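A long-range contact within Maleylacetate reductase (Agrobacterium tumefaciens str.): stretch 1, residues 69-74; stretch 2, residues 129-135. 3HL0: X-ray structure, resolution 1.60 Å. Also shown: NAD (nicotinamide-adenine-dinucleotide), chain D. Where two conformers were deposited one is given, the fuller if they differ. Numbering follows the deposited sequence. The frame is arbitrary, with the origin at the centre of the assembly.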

# COMPACT_ATOMS: atom_id res chain seq x y z
N MSE A 69 6.45 -5.27 1.75
CA MSE A 69 5.36 -5.66 2.66
C MSE A 69 5.59 -7.09 3.14
O MSE A 69 5.92 -7.97 2.34
CB MSE A 69 3.98 -5.55 1.95
N HIS A 70 5.43 -7.29 4.45
CA HIS A 70 5.37 -8.62 5.08
C HIS A 70 6.74 -9.30 5.18
O HIS A 70 6.80 -10.50 5.44
CB HIS A 70 4.37 -9.55 4.35
CG HIS A 70 3.05 -8.91 4.06
ND1 HIS A 70 2.25 -8.36 5.05
CD2 HIS A 70 2.38 -8.75 2.89
CE1 HIS A 70 1.15 -7.87 4.50
NE2 HIS A 70 1.20 -8.09 3.20
N THR A 71 7.81 -8.53 4.98
CA THR A 71 9.19 -8.96 5.25
C THR A 71 9.46 -10.37 4.64
O THR A 71 9.78 -11.32 5.35
CB THR A 71 9.52 -8.89 6.78
OG1 THR A 71 8.92 -7.71 7.35
CG2 THR A 71 11.02 -8.83 7.05
N PRO A 72 9.35 -10.48 3.31
CA PRO A 72 9.58 -11.81 2.71
C PRO A 72 11.07 -12.22 2.78
O PRO A 72 11.96 -11.40 2.60
CB PRO A 72 9.09 -11.64 1.26
CG PRO A 72 9.00 -10.15 1.02
CD PRO A 72 9.11 -9.42 2.32
N VAL A 73 11.32 -13.49 3.07
CA VAL A 73 12.68 -13.98 3.29
C VAL A 73 13.64 -13.75 2.11
O VAL A 73 14.84 -13.53 2.32
CB VAL A 73 12.64 -15.48 3.77
CG1 VAL A 73 14.02 -16.08 3.87
CG2 VAL A 73 11.93 -15.57 5.12
N GLU A 74 13.14 -13.79 0.87
CA GLU A 74 14.04 -13.59 -0.28
C GLU A 74 14.57 -12.16 -0.37
O GLU A 74 15.73 -11.97 -0.71
CB GLU A 74 13.45 -14.09 -1.60
CG GLU A 74 13.28 -15.61 -1.63
CD GLU A 74 14.59 -16.40 -1.41
OE1 GLU A 74 15.62 -16.05 -2.02
OE2 GLU A 74 14.58 -17.38 -0.63
N ILE A 129 9.49 -8.45 18.50
CA ILE A 129 8.70 -9.35 17.65
C ILE A 129 9.05 -9.16 16.17
O ILE A 129 9.21 -8.01 15.72
CB ILE A 129 7.19 -9.05 17.86
CG1 ILE A 129 6.83 -9.12 19.36
CG2 ILE A 129 6.33 -10.00 17.08
CD1 ILE A 129 5.47 -8.39 19.68
N LEU A 130 9.17 -10.26 15.42
CA LEU A 130 9.43 -10.16 13.99
C LEU A 130 8.50 -11.11 13.21
O LEU A 130 8.46 -12.30 13.52
CB LEU A 130 10.91 -10.52 13.69
CG LEU A 130 11.25 -10.71 12.21
CD1 LEU A 130 11.07 -9.42 11.38
CD2 LEU A 130 12.69 -11.28 12.08
N GLY A 131 7.75 -10.57 12.25
CA GLY A 131 6.94 -11.35 11.30
C GLY A 131 7.65 -11.40 9.95
O GLY A 131 8.24 -10.41 9.51
N GLN A 132 7.63 -12.59 9.32
CA GLN A 132 8.26 -12.76 8.02
C GLN A 132 7.34 -13.59 7.13
O GLN A 132 6.41 -14.22 7.62
CB GLN A 132 9.62 -13.45 8.16
CG GLN A 132 10.58 -12.73 9.11
CD GLN A 132 11.89 -13.45 9.27
OE1 GLN A 132 12.82 -13.28 8.47
NE2 GLN A 132 11.98 -14.27 10.31
N THR A 133 7.57 -13.54 5.83
CA THR A 133 6.81 -14.39 4.91
C THR A 133 7.82 -15.34 4.30
O THR A 133 8.83 -14.91 3.77
CB THR A 133 6.11 -13.56 3.82
OG1 THR A 133 5.23 -12.64 4.47
CG2 THR A 133 5.26 -14.46 2.90
N GLU A 134 7.54 -16.63 4.42
CA GLU A 134 8.39 -17.64 3.84
C GLU A 134 7.50 -18.67 3.18
O GLU A 134 6.55 -19.14 3.80
CB GLU A 134 9.25 -18.29 4.92
CG GLU A 134 10.34 -19.17 4.33
CD GLU A 134 11.38 -19.58 5.36
OE1 GLU A 134 11.24 -19.20 6.55
OE2 GLU A 134 12.33 -20.28 4.96
N ASN A 135 7.80 -19.02 1.93
CA ASN A 135 6.99 -19.97 1.15
C ASN A 135 5.51 -19.59 1.20
O ASN A 135 4.64 -20.45 1.40
CB ASN A 135 7.18 -21.41 1.64
CG ASN A 135 8.60 -21.91 1.45
OD1 ASN A 135 9.33 -21.45 0.56
ND2 ASN A 135 8.99 -22.88 2.27
PA NAD D . 4.35 0.20 6.38
O1A NAD D . 5.68 0.20 7.06
O2A NAD D . 3.95 -1.02 5.64
O5B NAD D . 4.22 1.55 5.54
C5B NAD D . 3.16 1.66 4.58
C4B NAD D . 3.62 2.63 3.51
O4B NAD D . 3.70 3.94 4.08
C3B NAD D . 5.01 2.28 2.96
O3B NAD D . 5.07 2.40 1.52
C2B NAD D . 5.89 3.31 3.63
O2B NAD D . 7.05 3.62 2.89
C1B NAD D . 4.95 4.52 3.76
N9A NAD D . 5.35 5.45 4.84
C8A NAD D . 5.62 5.13 6.16
N7A NAD D . 5.93 6.27 6.82
C5A NAD D . 5.89 7.33 5.95
C6A NAD D . 6.13 8.69 6.11
N6A NAD D . 6.20 9.31 7.31
N1A NAD D . 5.99 9.48 4.97
C2A NAD D . 5.61 8.93 3.76
N3A NAD D . 5.37 7.59 3.60
C4A NAD D . 5.51 6.80 4.71
O3 NAD D . 3.15 0.38 7.46
PN NAD D . 3.10 0.11 9.06
O1N NAD D . 1.65 0.05 9.39
O2N NAD D . 3.96 1.12 9.67
O5D NAD D . 3.72 -1.35 9.27
C5D NAD D . 2.98 -2.54 9.00
C4D NAD D . 3.96 -3.71 9.11
O4D NAD D . 4.58 -3.65 10.39
C3D NAD D . 3.20 -5.03 9.07
O3D NAD D . 4.05 -6.00 8.44
C2D NAD D . 3.00 -5.35 10.53
O2D NAD D . 2.78 -6.73 10.81
C1D NAD D . 4.30 -4.83 11.12
N1N NAD D . 4.21 -4.52 12.54
C2N NAD D . 5.05 -5.21 13.37
C3N NAD D . 5.01 -4.95 14.72
C7N NAD D . 5.98 -5.73 15.52
O7N NAD D . 6.00 -5.41 16.82
N7N NAD D . 6.76 -6.68 14.95
C4N NAD D . 4.15 -3.95 15.30
C5N NAD D . 3.30 -3.26 14.43
C6N NAD D . 3.34 -3.56 13.06
O HOH W 1 12.48 -12.10 6.18
O HOH W 2 7.41 -7.93 9.22

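What makes Thr 133 the centre of this contact? It uses both backbone groups and its hydroxyl. Its N donates to Thr 71 O at 3.2 Å, and its O accepts from Val 73 N at 3.0 Å, both nearly straight. These two bonds flank Pro 72 and make a single beta bridge between Pro 72 and Thr 133, whose CA atoms lie 4.4 Å apart. Between them, Pro 72 CA lies 3.4 Å from Thr 133 O, a CA-H...O contact.

What does the threonine hydroxyl add? With chi1 in the m well, Thr 133 OG1 donates to His 70 O at 2.8 Å, so the strand also holds the loop one residue before Thr 71.

How does Val 73 fill its place? Its CA-to-CB bond points toward the strand, and CG2 packs 3.8 Å from Glu 134 CB, an apolar contact through the aliphatic base of an otherwise charged side chain. Its N-H, at the start of a helix, is satisfied by the strand.

How is Thr 71 held? Its CB sits 3.4 Å from Gly 131 O, and two waters reinforce the approach: one donates to Thr 71 O and Gln 132 OE1, the other to Thr 71 OG1 and Gly 131 O.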